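Local coordinates for glucose 1-dehydrogenase (Haloferax mediterranei, PDB 2VWG), which catalyses the zinc-dependent oxidation of D-glucose to D-glucono-1,5-lactone, and of other aldoses, preferring NADP(+) to NAD(+), at residues V84-R89 / E132-R137; F147-I152 / E310-T315; I152-K157 / V302-E307; N266-L271 / A297-V302. All coordinates share one frame; numbering follows the deposited sequence.

Contact 1: residues V84-R89 / E132-R137; sequences VPTVRR and EKYLVR. With LGC (D-glucono-1,5-lactone), chain C.
R89 and Y134 lie alongside each other, the arginine running past the tyrosine in the opposite direction with the guanidinium and ring planes 22° apart. CB of Y134 sits against one face of the guanidinium, 3.6 Å from R89 NH2, while R89 NE reaches obliquely to the ring at CD2 (3.7 Å). K133 CG lies over the centre of the ring on its other side. T86 OG1 also crowds in, 3.3 Å from Y134 CB, with its hydroxyl held between backbone N and carbonyl carbon (chi1 71°). A bend at chi2 (-70°) folds R89 back on its own strand, where NH1 donates to R88 O (2.8 Å), in the guanidinium plane but well above the carbonyl plane. Replacing R89 by alanine would probably uncover the CB side of Y134 and leave S130 OG without the NH2 donor. Beyond T86 N to Y134 O (2.9 Å), V84 and V136 form an antiparallel hydrogen-bonded pair, and P85 CB meets L135 CD2 (3.9 Å). The ladder joins strands 82-85 and 135-137 of the GroES-like catalytic domain; F309 of helix 306-318 packs on V84, T86 and V136, F128 of strand 127-131 on P85.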
# COMPACT_ATOMS: atom_id res chain seq x y z
N VAL A 84 6.28 -13.24 -27.66
CA VAL A 84 5.18 -13.33 -26.72
C VAL A 84 4.41 -12.01 -26.77
O VAL A 84 5.01 -10.95 -26.60
CB VAL A 84 5.68 -13.60 -25.30
CG1 VAL A 84 4.56 -13.42 -24.25
CG2 VAL A 84 6.28 -15.02 -25.22
N PRO A 85 3.09 -12.06 -27.04
CA PRO A 85 2.31 -10.85 -27.06
C PRO A 85 1.90 -10.38 -25.66
O PRO A 85 1.61 -11.20 -24.79
CB PRO A 85 1.08 -11.25 -27.87
CG PRO A 85 0.88 -12.71 -27.52
CD PRO A 85 2.28 -13.25 -27.35
N THR A 86 1.87 -9.07 -25.47
CA THR A 86 1.19 -8.48 -24.32
C THR A 86 -0.33 -8.64 -24.48
O THR A 86 -0.84 -8.99 -25.54
CB THR A 86 1.57 -6.98 -24.09
OG1 THR A 86 0.99 -6.16 -25.11
CG2 THR A 86 3.11 -6.79 -24.06
N VAL A 87 -1.05 -8.35 -23.41
CA VAL A 87 -2.46 -8.66 -23.36
C VAL A 87 -3.37 -7.45 -23.64
O VAL A 87 -4.41 -7.60 -24.29
CB VAL A 87 -2.81 -9.31 -22.02
CG1 VAL A 87 -4.32 -9.53 -21.87
CG2 VAL A 87 -2.03 -10.65 -21.90
N ARG A 88 -2.97 -6.25 -23.22
CA ARG A 88 -3.85 -5.10 -23.37
C ARG A 88 -3.72 -4.38 -24.72
O ARG A 88 -2.62 -4.24 -25.26
CB ARG A 88 -3.70 -4.13 -22.20
CG ARG A 88 -4.48 -4.60 -21.03
CD ARG A 88 -4.42 -3.67 -19.86
NE ARG A 88 -5.15 -4.25 -18.74
CZ ARG A 88 -5.43 -3.60 -17.61
NH1 ARG A 88 -4.99 -2.36 -17.42
NH2 ARG A 88 -6.12 -4.20 -16.66
N ARG A 89 -4.86 -3.94 -25.24
CA ARG A 89 -4.93 -3.17 -26.48
C ARG A 89 -5.88 -2.00 -26.26
O ARG A 89 -6.76 -2.07 -25.40
CB ARG A 89 -5.44 -4.04 -27.63
CG ARG A 89 -4.57 -5.24 -27.97
CD ARG A 89 -3.25 -4.82 -28.60
NE ARG A 89 -2.44 -5.99 -28.93
CZ ARG A 89 -1.68 -6.67 -28.07
NH1 ARG A 89 -1.57 -6.27 -26.81
NH2 ARG A 89 -1.00 -7.73 -28.48
N GLU A 132 3.86 -4.43 -33.51
CA GLU A 132 5.24 -4.71 -33.12
C GLU A 132 5.51 -4.29 -31.68
O GLU A 132 6.21 -4.99 -30.94
CB GLU A 132 6.16 -3.96 -34.08
CG GLU A 132 7.60 -3.80 -33.65
CD GLU A 132 8.44 -3.14 -34.73
OE1 GLU A 132 7.93 -2.22 -35.42
OE2 GLU A 132 9.60 -3.54 -34.89
N LYS A 133 4.98 -3.14 -31.28
CA LYS A 133 5.27 -2.62 -29.95
C LYS A 133 4.73 -3.52 -28.81
O LYS A 133 5.19 -3.40 -27.68
CB LYS A 133 4.73 -1.19 -29.80
CG LYS A 133 3.22 -1.08 -29.68
CD LYS A 133 2.73 0.37 -29.75
CE LYS A 133 3.16 1.19 -28.53
NZ LYS A 133 2.77 2.63 -28.63
N TYR A 134 3.78 -4.41 -29.12
CA TYR A 134 3.20 -5.33 -28.13
C TYR A 134 3.67 -6.77 -28.30
O TYR A 134 3.11 -7.70 -27.69
CB TYR A 134 1.68 -5.29 -28.23
CG TYR A 134 1.12 -3.90 -27.99
CD1 TYR A 134 1.56 -3.14 -26.91
CD2 TYR A 134 0.17 -3.35 -28.84
CE1 TYR A 134 1.07 -1.86 -26.69
CE2 TYR A 134 -0.34 -2.06 -28.62
CZ TYR A 134 0.12 -1.33 -27.54
OH TYR A 134 -0.36 -0.07 -27.30
N LEU A 135 4.69 -6.97 -29.13
CA LEU A 135 5.28 -8.28 -29.31
C LEU A 135 6.65 -8.26 -28.66
O LEU A 135 7.49 -7.45 -29.03
CB LEU A 135 5.39 -8.61 -30.80
CG LEU A 135 4.06 -8.93 -31.49
CD1 LEU A 135 4.26 -9.12 -33.00
CD2 LEU A 135 3.39 -10.16 -30.85
N VAL A 136 6.88 -9.12 -27.67
CA VAL A 136 8.17 -9.14 -26.97
C VAL A 136 8.99 -10.31 -27.48
O VAL A 136 8.57 -11.45 -27.38
CB VAL A 136 7.96 -9.25 -25.44
CG1 VAL A 136 9.31 -9.20 -24.71
CG2 VAL A 136 7.05 -8.12 -24.96
N ARG A 137 10.15 -10.02 -28.06
CA ARG A 137 11.04 -11.10 -28.49
C ARG A 137 11.61 -11.81 -27.29
O ARG A 137 12.03 -11.16 -26.34
CB ARG A 137 12.21 -10.56 -29.31
CG ARG A 137 11.93 -10.39 -30.77
CD ARG A 137 13.00 -9.52 -31.42
NE ARG A 137 12.86 -8.13 -31.01
CZ ARG A 137 13.54 -7.11 -31.52
NH1 ARG A 137 14.45 -7.30 -32.47
NH2 ARG A 137 13.32 -5.89 -31.06
C1 LGC C . -4.96 -12.30 -16.13
C2 LGC C . -3.93 -11.75 -17.05
O5 LGC C . -5.98 -11.49 -15.58
O1 LGC C . -4.94 -13.49 -15.84
O2 LGC C . -2.69 -12.36 -16.78
C3 LGC C . -3.78 -10.24 -16.98
O3 LGC C . -3.14 -9.79 -18.15
C4 LGC C . -5.12 -9.55 -16.85
O4 LGC C . -4.88 -8.17 -16.73
C5 LGC C . -5.84 -10.08 -15.60
C6 LGC C . -7.23 -9.44 -15.45
O6 LGC C . -8.04 -9.81 -16.54

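Contact 2: residues F147-I152 / E310-T315. With LGC (D-glucono-1,5-lactone), chain C.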
# COMPACT_ATOMS: atom_id res chain seq x y z
N PHE A 147 4.85 -19.72 -23.03
CA PHE A 147 3.55 -19.30 -22.50
C PHE A 147 3.62 -18.99 -21.01
O PHE A 147 2.67 -18.46 -20.46
CB PHE A 147 2.44 -20.37 -22.77
CG PHE A 147 2.74 -21.72 -22.18
CD1 PHE A 147 2.38 -22.02 -20.89
CD2 PHE A 147 3.41 -22.68 -22.92
CE1 PHE A 147 2.68 -23.24 -20.33
CE2 PHE A 147 3.70 -23.91 -22.38
CZ PHE A 147 3.34 -24.19 -21.07
N LEU A 148 4.72 -19.35 -20.36
CA LEU A 148 4.91 -19.01 -18.95
C LEU A 148 5.42 -17.57 -18.77
O LEU A 148 5.38 -17.04 -17.67
CB LEU A 148 5.88 -19.99 -18.29
CG LEU A 148 5.37 -21.41 -18.08
CD1 LEU A 148 6.46 -22.28 -17.45
CD2 LEU A 148 4.08 -21.43 -17.23
N ILE A 149 5.90 -16.95 -19.85
CA ILE A 149 6.45 -15.59 -19.73
C ILE A 149 5.38 -14.61 -19.25
O ILE A 149 5.66 -13.76 -18.41
CB ILE A 149 7.12 -15.11 -21.03
CG1 ILE A 149 8.34 -15.99 -21.36
CG2 ILE A 149 7.50 -13.61 -20.95
CD1 ILE A 149 9.41 -16.02 -20.30
N GLU A 150 4.15 -14.74 -19.75
CA GLU A 150 3.10 -13.82 -19.33
C GLU A 150 2.78 -13.91 -17.83
O GLU A 150 2.78 -12.89 -17.14
CB GLU A 150 1.85 -13.97 -20.22
CG GLU A 150 0.82 -12.86 -20.03
CD GLU A 150 -0.16 -13.09 -18.90
OE1 GLU A 150 -0.23 -14.23 -18.38
OE2 GLU A 150 -0.87 -12.13 -18.54
N PRO A 151 2.50 -15.12 -17.31
CA PRO A 151 2.25 -15.21 -15.86
C PRO A 151 3.43 -14.81 -14.98
O PRO A 151 3.23 -14.22 -13.93
CB PRO A 151 1.84 -16.67 -15.65
CG PRO A 151 2.16 -17.38 -16.92
CD PRO A 151 2.25 -16.40 -18.01
N ILE A 152 4.66 -15.10 -15.42
CA ILE A 152 5.84 -14.62 -14.72
C ILE A 152 5.82 -13.09 -14.68
O ILE A 152 6.10 -12.50 -13.65
CB ILE A 152 7.15 -15.12 -15.35
CG1 ILE A 152 7.27 -16.64 -15.19
CG2 ILE A 152 8.37 -14.47 -14.65
CD1 ILE A 152 8.49 -17.24 -15.90
N GLU A 310 10.18 -8.61 -20.43
CA GLU A 310 11.63 -8.70 -20.56
C GLU A 310 12.30 -9.25 -19.30
O GLU A 310 13.12 -10.16 -19.38
CB GLU A 310 12.22 -7.33 -20.91
CG GLU A 310 11.82 -6.89 -22.29
CD GLU A 310 12.34 -5.51 -22.66
OE1 GLU A 310 12.93 -4.83 -21.79
OE2 GLU A 310 12.11 -5.11 -23.81
N ALA A 311 11.90 -8.72 -18.15
CA ALA A 311 12.40 -9.19 -16.87
C ALA A 311 12.11 -10.67 -16.69
O ALA A 311 12.93 -11.42 -16.17
CB ALA A 311 11.75 -8.40 -15.75
N ALA A 312 10.93 -11.10 -17.14
CA ALA A 312 10.52 -12.49 -17.01
C ALA A 312 11.47 -13.46 -17.73
O ALA A 312 11.67 -14.58 -17.26
CB ALA A 312 9.06 -12.67 -17.55
N THR A 313 12.04 -13.03 -18.85
CA THR A 313 12.95 -13.91 -19.59
C THR A 313 14.20 -14.22 -18.75
O THR A 313 14.72 -15.32 -18.82
CB THR A 313 13.34 -13.35 -20.98
OG1 THR A 313 14.18 -12.20 -20.84
CG2 THR A 313 12.08 -13.02 -21.80
N VAL A 314 14.65 -13.26 -17.95
CA VAL A 314 15.79 -13.45 -17.05
C VAL A 314 15.42 -14.37 -15.88
O VAL A 314 16.15 -15.31 -15.54
CB VAL A 314 16.32 -12.09 -16.54
CG1 VAL A 314 17.47 -12.30 -15.53
CG2 VAL A 314 16.78 -11.20 -17.72
N THR A 315 14.26 -14.13 -15.28
CA THR A 315 13.78 -14.94 -14.18
C THR A 315 13.61 -16.39 -14.61
O THR A 315 13.99 -17.30 -13.88
CB THR A 315 12.45 -14.37 -13.61
OG1 THR A 315 12.71 -13.11 -13.01
CG2 THR A 315 11.84 -15.31 -12.57
C1 LGC C . -4.96 -12.30 -16.13
C2 LGC C . -3.93 -11.75 -17.05
O5 LGC C . -5.98 -11.49 -15.58
O1 LGC C . -4.94 -13.49 -15.84
O2 LGC C . -2.69 -12.36 -16.78
C3 LGC C . -3.78 -10.24 -16.98
O3 LGC C . -3.14 -9.79 -18.15
C4 LGC C . -5.12 -9.55 -16.85
O4 LGC C . -4.88 -8.17 -16.73
C5 LGC C . -5.84 -10.08 -15.60
C6 LGC C . -7.23 -9.44 -15.45
O6 LGC C . -8.04 -9.81 -16.54
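No ring or amide takes part where I149 and I152 close on A312; the flat group of note is the E150 carboxylate, on the other side of the helix, at the gluconolactone. Its OE2 accepts from two neighbouring hydroxyls, O2 of the lactone at 2.5 Å and O3 at 3.3 Å. CG of E150 stands anti to the backbone N (chi1 -168°) and the chain then bends at chi2, carrying the acid to the sugar. A leucine in its place would probably take this acceptor from both lactone hydroxyls and one ligand from the catalytic zinc. On the far side of the helix, I152 CG2 presses on A312 CB at 3.5 Å, tighter than usual for two carbons, and also reaches T315 CG2 (4.1 Å). I149 flanks the same methyl with CG2 (3.9 Å), and its CD1 runs on to T313 CG2 (4.3 Å). A312 thus lets helix 306-318 come close to the N-terminal part of helix 149-165, which presents E150 to the zinc and substrate site of this zinc-containing alcohol dehydrogenase.

Contact 3: residues I152-K157 / V302-E307; sequences ISITEK and VNSHVE. With LGC (D-glucono-1,5-lactone), chain C; NAP (NADP nicotinamide-adenine-dinucleotide phosphate), chain B.
S153 and S304 join hydroxyl to hydroxyl, OG to OG at 2.7 Å, where helix 149-165 of the Rossmann-type nucleotide-binding domain meets the loop leading from its last strand to helix 306-318. S153 OG is also bonded to E150 O, and F309 packs on both serines. K157 lies extended beside this loop: its CD passes N303 O at 3.4 Å, and NZ donates to V302 O (2.8 Å) while forming a salt bridge with D105. I154, bent at its end, pushes CD1 against N303 O (3.5 Å) and, through CG2, approaches NADP C4N (3.7 Å). Between the backbones a water donates to both I154 O and N303 O. Past S304 the fit slackens: H305, at the N-cap of helix 306-318, and V306 point away from helix 149-165, and E307 is exposed. The tight end serves the ligands. N303 N donates to the nicotinamide carboxamide oxygen O7N (166° at the hydrogen), and with CG anti to its backbone N (chi1 -163°), N303 puts ND2 2.9 Å from O3 of the lactone.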
# COMPACT_ATOMS: atom_id res chain seq x y z
N ILE A 152 4.66 -15.10 -15.42
CA ILE A 152 5.84 -14.62 -14.72
C ILE A 152 5.82 -13.09 -14.68
O ILE A 152 6.10 -12.50 -13.65
CB ILE A 152 7.15 -15.12 -15.35
CG1 ILE A 152 7.27 -16.64 -15.19
CG2 ILE A 152 8.37 -14.47 -14.65
CD1 ILE A 152 8.49 -17.24 -15.90
N SER A 153 5.47 -12.46 -15.81
CA SER A 153 5.47 -11.00 -15.90
C SER A 153 4.48 -10.36 -14.93
O SER A 153 4.70 -9.25 -14.46
CB SER A 153 5.19 -10.53 -17.34
OG SER A 153 3.82 -10.59 -17.67
N ILE A 154 3.37 -11.06 -14.65
CA ILE A 154 2.37 -10.63 -13.66
C ILE A 154 3.02 -10.42 -12.29
O ILE A 154 2.85 -9.39 -11.64
CB ILE A 154 1.19 -11.66 -13.55
CG1 ILE A 154 0.38 -11.69 -14.85
CG2 ILE A 154 0.26 -11.37 -12.32
CD1 ILE A 154 -0.18 -10.35 -15.28
N THR A 155 3.80 -11.41 -11.88
CA THR A 155 4.52 -11.32 -10.63
C THR A 155 5.65 -10.28 -10.68
O THR A 155 5.88 -9.57 -9.70
CB THR A 155 5.05 -12.69 -10.22
OG1 THR A 155 3.93 -13.57 -10.03
CG2 THR A 155 5.91 -12.60 -8.93
N GLU A 156 6.32 -10.15 -11.82
CA GLU A 156 7.37 -9.12 -11.96
C GLU A 156 6.77 -7.74 -11.68
O GLU A 156 7.39 -6.93 -10.98
CB GLU A 156 8.00 -9.12 -13.36
CG GLU A 156 8.73 -10.39 -13.76
CD GLU A 156 10.05 -10.63 -13.02
OE1 GLU A 156 10.45 -9.83 -12.15
OE2 GLU A 156 10.69 -11.64 -13.32
N LYS A 157 5.59 -7.46 -12.21
CA LYS A 157 4.93 -6.18 -11.92
C LYS A 157 4.56 -6.06 -10.46
O LYS A 157 4.81 -5.03 -9.84
CB LYS A 157 3.69 -5.94 -12.79
CG LYS A 157 2.97 -4.63 -12.40
CD LYS A 157 1.76 -4.30 -13.24
CE LYS A 157 0.96 -3.16 -12.58
NZ LYS A 157 -0.23 -2.73 -13.39
N VAL A 302 -2.53 -5.55 -11.36
CA VAL A 302 -3.16 -6.28 -12.45
C VAL A 302 -2.39 -6.05 -13.73
O VAL A 302 -1.81 -4.97 -13.94
CB VAL A 302 -4.67 -5.91 -12.61
CG1 VAL A 302 -4.84 -4.45 -13.12
CG2 VAL A 302 -5.37 -6.90 -13.55
N ASN A 303 -2.33 -7.09 -14.57
CA ASN A 303 -1.74 -6.99 -15.89
C ASN A 303 -0.22 -6.75 -15.75
O ASN A 303 0.36 -6.99 -14.69
CB ASN A 303 -2.47 -5.90 -16.71
CG ASN A 303 -2.21 -5.98 -18.20
OD1 ASN A 303 -1.62 -5.07 -18.78
ND2 ASN A 303 -2.66 -7.06 -18.84
N SER A 304 0.41 -6.35 -16.84
CA SER A 304 1.86 -6.17 -16.89
C SER A 304 2.17 -5.59 -18.26
O SER A 304 1.33 -5.64 -19.16
CB SER A 304 2.59 -7.51 -16.70
OG SER A 304 2.16 -8.48 -17.64
N HIS A 305 3.37 -5.03 -18.41
CA HIS A 305 3.77 -4.49 -19.68
C HIS A 305 5.18 -4.92 -20.08
O HIS A 305 5.80 -5.76 -19.42
CB HIS A 305 3.59 -2.97 -19.70
CG HIS A 305 3.41 -2.43 -21.09
ND1 HIS A 305 2.53 -2.99 -22.00
CD2 HIS A 305 4.03 -1.41 -21.74
CE1 HIS A 305 2.61 -2.33 -23.14
NE2 HIS A 305 3.51 -1.36 -23.01
N VAL A 306 5.68 -4.34 -21.16
CA VAL A 306 6.83 -4.90 -21.88
C VAL A 306 8.02 -5.15 -20.98
O VAL A 306 8.61 -6.21 -21.02
CB VAL A 306 7.23 -4.01 -23.10
CG1 VAL A 306 8.58 -4.47 -23.73
CG2 VAL A 306 6.11 -4.05 -24.14
N GLU A 307 8.35 -4.17 -20.15
CA GLU A 307 9.52 -4.29 -19.28
C GLU A 307 9.40 -5.49 -18.33
O GLU A 307 10.39 -6.14 -17.99
CB GLU A 307 9.76 -2.98 -18.52
CG GLU A 307 8.60 -2.52 -17.59
CD GLU A 307 7.41 -1.77 -18.29
OE1 GLU A 307 7.38 -1.66 -19.55
OE2 GLU A 307 6.49 -1.31 -17.55
C1 LGC C . -4.96 -12.30 -16.13
C2 LGC C . -3.93 -11.75 -17.05
O5 LGC C . -5.98 -11.49 -15.58
O1 LGC C . -4.94 -13.49 -15.84
O2 LGC C . -2.69 -12.36 -16.78
C3 LGC C . -3.78 -10.24 -16.98
O3 LGC C . -3.14 -9.79 -18.15
C4 LGC C . -5.12 -9.55 -16.85
O4 LGC C . -4.88 -8.17 -16.73
C5 LGC C . -5.84 -10.08 -15.60
C6 LGC C . -7.23 -9.44 -15.45
O6 LGC C . -8.04 -9.81 -16.54
PA NAP B . -6.11 -21.14 -9.73
O1A NAP B . -5.38 -22.12 -10.56
O2A NAP B . -7.56 -21.22 -9.62
O5B NAP B . -5.42 -21.18 -8.29
C5B NAP B . -6.12 -20.71 -7.17
C4B NAP B . -5.73 -21.60 -6.01
O4B NAP B . -6.12 -21.01 -4.80
C3B NAP B . -6.39 -22.98 -6.11
O3B NAP B . -5.40 -23.99 -6.20
C2B NAP B . -7.19 -23.07 -4.83
O2B NAP B . -7.14 -24.33 -4.25
C1B NAP B . -6.53 -22.02 -3.93
N9A NAP B . -7.47 -21.54 -2.91
C8A NAP B . -8.67 -20.91 -3.11
N7A NAP B . -9.22 -20.65 -1.90
C5A NAP B . -8.39 -21.11 -0.95
C6A NAP B . -8.47 -21.12 0.43
N6A NAP B . -9.51 -20.59 1.06
N1A NAP B . -7.44 -21.68 1.15
C2A NAP B . -6.34 -22.21 0.52
N3A NAP B . -6.27 -22.21 -0.86
C4A NAP B . -7.29 -21.67 -1.57
O3 NAP B . -5.75 -19.67 -10.27
PN NAP B . -4.36 -19.08 -10.80
O1N NAP B . -3.21 -19.60 -10.01
O2N NAP B . -4.31 -19.17 -12.29
O5D NAP B . -4.63 -17.56 -10.37
C5D NAP B . -4.87 -17.24 -9.02
C4D NAP B . -5.70 -15.98 -8.90
O4D NAP B . -4.99 -14.89 -9.46
C3D NAP B . -7.03 -16.05 -9.65
O3D NAP B . -7.98 -15.32 -8.91
C2D NAP B . -6.72 -15.34 -10.94
O2D NAP B . -7.86 -14.82 -11.55
C1D NAP B . -5.78 -14.26 -10.45
N1N NAP B . -4.88 -13.68 -11.46
C2N NAP B . -4.75 -12.32 -11.47
C3N NAP B . -3.90 -11.71 -12.36
C7N NAP B . -3.63 -10.25 -12.20
O7N NAP B . -3.19 -9.56 -13.31
N7N NAP B . -3.87 -9.65 -11.02
C4N NAP B . -3.18 -12.48 -13.26
C5N NAP B . -3.31 -13.87 -13.22
C6N NAP B . -4.17 -14.46 -12.31
P2B NAP B . -8.22 -25.49 -4.61
O1X NAP B . -7.88 -26.00 -5.96
O2X NAP B . -9.61 -24.98 -4.55
O3X NAP B . -7.94 -26.55 -3.56
O HOH W 1 0.48 -7.69 -11.94

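Contact 4: residues N266-L271 / A297-V302; sequences NGVGAL and ALVGSV. With NAP (NADP nicotinamide-adenine-dinucleotide phosphate), chain B; LGC (D-glucono-1,5-lactone), chain C.
L298 leans over the hollow at G269, its CD2 3.8 Å from G269 O and 4.1 Å from G269 CA. A CB on that glycine would come tightly against the same methyl. L271 follows on this face, its CD2 4.5 Å from L298 CD2, beside G300, which adds no bulk of its own. The other face is knobbier: with CG1 set between the backbone N and the carbonyl carbon (chi1 51°), V268 turns CG2 anti to N, against the dip between A297 CB (4.0 Å) and V299 CG2 (4.2 Å). Five backbone bonds zip the parallel pair from A297 N to G267 O up to S301 N to L271 O; the closest is L271 N to V299 O, at 2.8 Å. NADP N7N donates to S301 O (2.9 Å), so the residue just after the strand supplies a cofactor-binding carbonyl. In this Rossmann sheet strand 243-248 lies along the far side of 267-271; helix 149-165 packs on V268 and A297, helix 253-262 on L298. A297, L298 and V299 pair antiparallel with a strand of the second subunit, extending the sheet across the dimer.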
# COMPACT_ATOMS: atom_id res chain seq x y z
N ASN A 266 6.12 -3.41 9.19
CA ASN A 266 6.76 -2.81 8.02
C ASN A 266 6.64 -3.66 6.76
O ASN A 266 7.23 -3.32 5.72
CB ASN A 266 8.22 -2.50 8.32
CG ASN A 266 8.40 -1.77 9.63
OD1 ASN A 266 7.55 -0.99 10.03
ND2 ASN A 266 9.51 -2.04 10.33
N GLY A 267 5.84 -4.71 6.84
CA GLY A 267 5.63 -5.61 5.73
C GLY A 267 4.63 -5.09 4.71
O GLY A 267 3.92 -4.11 4.95
N VAL A 268 4.58 -5.77 3.57
CA VAL A 268 3.64 -5.44 2.50
C VAL A 268 3.00 -6.71 1.98
O VAL A 268 3.66 -7.73 1.85
CB VAL A 268 4.34 -4.66 1.35
CG1 VAL A 268 5.61 -5.38 0.86
CG2 VAL A 268 3.35 -4.37 0.20
N GLY A 269 1.70 -6.62 1.70
CA GLY A 269 0.96 -7.64 0.98
C GLY A 269 0.63 -7.16 -0.42
O GLY A 269 0.16 -6.04 -0.61
N ALA A 270 0.91 -8.00 -1.40
CA ALA A 270 0.55 -7.75 -2.79
C ALA A 270 -0.69 -8.58 -3.08
O ALA A 270 -0.70 -9.78 -2.80
CB ALA A 270 1.70 -8.15 -3.72
N LEU A 271 -1.72 -7.95 -3.64
CA LEU A 271 -2.98 -8.63 -3.94
C LEU A 271 -3.13 -8.79 -5.44
O LEU A 271 -3.01 -7.82 -6.19
CB LEU A 271 -4.16 -7.83 -3.38
CG LEU A 271 -4.11 -7.52 -1.89
CD1 LEU A 271 -5.31 -6.63 -1.52
CD2 LEU A 271 -4.07 -8.81 -1.04
N ALA A 297 1.74 -1.96 4.47
CA ALA A 297 1.18 -1.59 3.17
C ALA A 297 0.45 -2.76 2.50
O ALA A 297 0.82 -3.93 2.68
CB ALA A 297 2.30 -1.08 2.25
N LEU A 298 -0.58 -2.43 1.72
CA LEU A 298 -1.26 -3.37 0.85
C LEU A 298 -1.27 -2.74 -0.52
O LEU A 298 -1.65 -1.58 -0.66
CB LEU A 298 -2.70 -3.60 1.27
CG LEU A 298 -3.04 -4.57 2.40
CD1 LEU A 298 -4.56 -4.53 2.61
CD2 LEU A 298 -2.57 -5.98 2.09
N VAL A 299 -0.86 -3.50 -1.53
CA VAL A 299 -0.81 -3.03 -2.91
C VAL A 299 -1.50 -4.04 -3.83
O VAL A 299 -1.21 -5.22 -3.77
CB VAL A 299 0.67 -2.79 -3.36
CG1 VAL A 299 0.73 -2.26 -4.75
CG2 VAL A 299 1.36 -1.79 -2.41
N GLY A 300 -2.42 -3.56 -4.66
CA GLY A 300 -3.04 -4.41 -5.68
C GLY A 300 -2.35 -4.22 -7.01
O GLY A 300 -1.81 -3.16 -7.28
N SER A 301 -2.37 -5.25 -7.84
CA SER A 301 -1.68 -5.23 -9.12
C SER A 301 -2.43 -6.07 -10.15
O SER A 301 -2.90 -7.17 -9.84
CB SER A 301 -0.26 -5.75 -8.95
OG SER A 301 0.49 -5.61 -10.15
N VAL A 302 -2.53 -5.55 -11.36
CA VAL A 302 -3.16 -6.28 -12.45
C VAL A 302 -2.39 -6.05 -13.73
O VAL A 302 -1.81 -4.97 -13.94
CB VAL A 302 -4.67 -5.91 -12.61
CG1 VAL A 302 -4.84 -4.45 -13.12
CG2 VAL A 302 -5.37 -6.90 -13.55
PA NAP B . -6.11 -21.14 -9.73
O1A NAP B . -5.38 -22.12 -10.56
O2A NAP B . -7.56 -21.22 -9.62
O5B NAP B . -5.42 -21.18 -8.29
C5B NAP B . -6.12 -20.71 -7.17
C4B NAP B . -5.73 -21.60 -6.01
O4B NAP B . -6.12 -21.01 -4.80
C3B NAP B . -6.39 -22.98 -6.11
O3B NAP B . -5.40 -23.99 -6.20
C2B NAP B . -7.19 -23.07 -4.83
O2B NAP B . -7.14 -24.33 -4.25
C1B NAP B . -6.53 -22.02 -3.93
N9A NAP B . -7.47 -21.54 -2.91
C8A NAP B . -8.67 -20.91 -3.11
N7A NAP B . -9.22 -20.65 -1.90
C5A NAP B . -8.39 -21.11 -0.95
C6A NAP B . -8.47 -21.12 0.43
N6A NAP B . -9.51 -20.59 1.06
N1A NAP B . -7.44 -21.68 1.15
C2A NAP B . -6.34 -22.21 0.52
N3A NAP B . -6.27 -22.21 -0.86
C4A NAP B . -7.29 -21.67 -1.57
O3 NAP B . -5.75 -19.67 -10.27
PN NAP B . -4.36 -19.08 -10.80
O1N NAP B . -3.21 -19.60 -10.01
O2N NAP B . -4.31 -19.17 -12.29
O5D NAP B . -4.63 -17.56 -10.37
C5D NAP B . -4.87 -17.24 -9.02
C4D NAP B . -5.70 -15.98 -8.90
O4D NAP B . -4.99 -14.89 -9.46
C3D NAP B . -7.03 -16.05 -9.65
O3D NAP B . -7.98 -15.32 -8.91
C2D NAP B . -6.72 -15.34 -10.94
O2D NAP B . -7.86 -14.82 -11.55
C1D NAP B . -5.78 -14.26 -10.45
N1N NAP B . -4.88 -13.68 -11.46
C2N NAP B . -4.75 -12.32 -11.47
C3N NAP B . -3.90 -11.71 -12.36
C7N NAP B . -3.63 -10.25 -12.20
O7N NAP B . -3.19 -9.56 -13.31
N7N NAP B . -3.87 -9.65 -11.02
C4N NAP B . -3.18 -12.48 -13.26
C5N NAP B . -3.31 -13.87 -13.22
C6N NAP B . -4.17 -14.46 -12.31
P2B NAP B . -8.22 -25.49 -4.61
O1X NAP B . -7.88 -26.00 -5.96
O2X NAP B . -9.61 -24.98 -4.55
O3X NAP B . -7.94 -26.55 -3.56
C1 LGC C . -4.96 -12.30 -16.13
C2 LGC C . -3.93 -11.75 -17.05
O5 LGC C . -5.98 -11.49 -15.58
O1 LGC C . -4.94 -13.49 -15.84
O2 LGC C . -2.69 -12.36 -16.78
C3 LGC C . -3.78 -10.24 -16.98
O3 LGC C . -3.14 -9.79 -18.15
C4 LGC C . -5.12 -9.55 -16.85
O4 LGC C . -4.88 -8.17 -16.73
C5 LGC C . -5.84 -10.08 -15.60
C6 LGC C . -7.23 -9.44 -15.45
O6 LGC C . -8.04 -9.81 -16.54

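All four contacts touch the gluconolactone, contact 1 from the catalytic domain, the others from the nucleotide-binding side. V87 CG2 lies 3.8 Å from E150 OE2, joining contact 1 to contact 2, and R88 CD comes within 3.3 Å of N303 OD1 in contact 3, so the two domains meet beside the sugar. Contacts 2 and 3 share I152 and both use helices 149-165 and 306-318; E156 OE2 and T315 OG1, 2.5 Å apart, probably form a hydrogen bond between them. Contact 4, its centre about 26 Å from that of contact 1, reaches the lactone through V302, which it shares with contact 3; K157 CE of contact 3 also comes within 3.5 Å of S301 OG of contact 4.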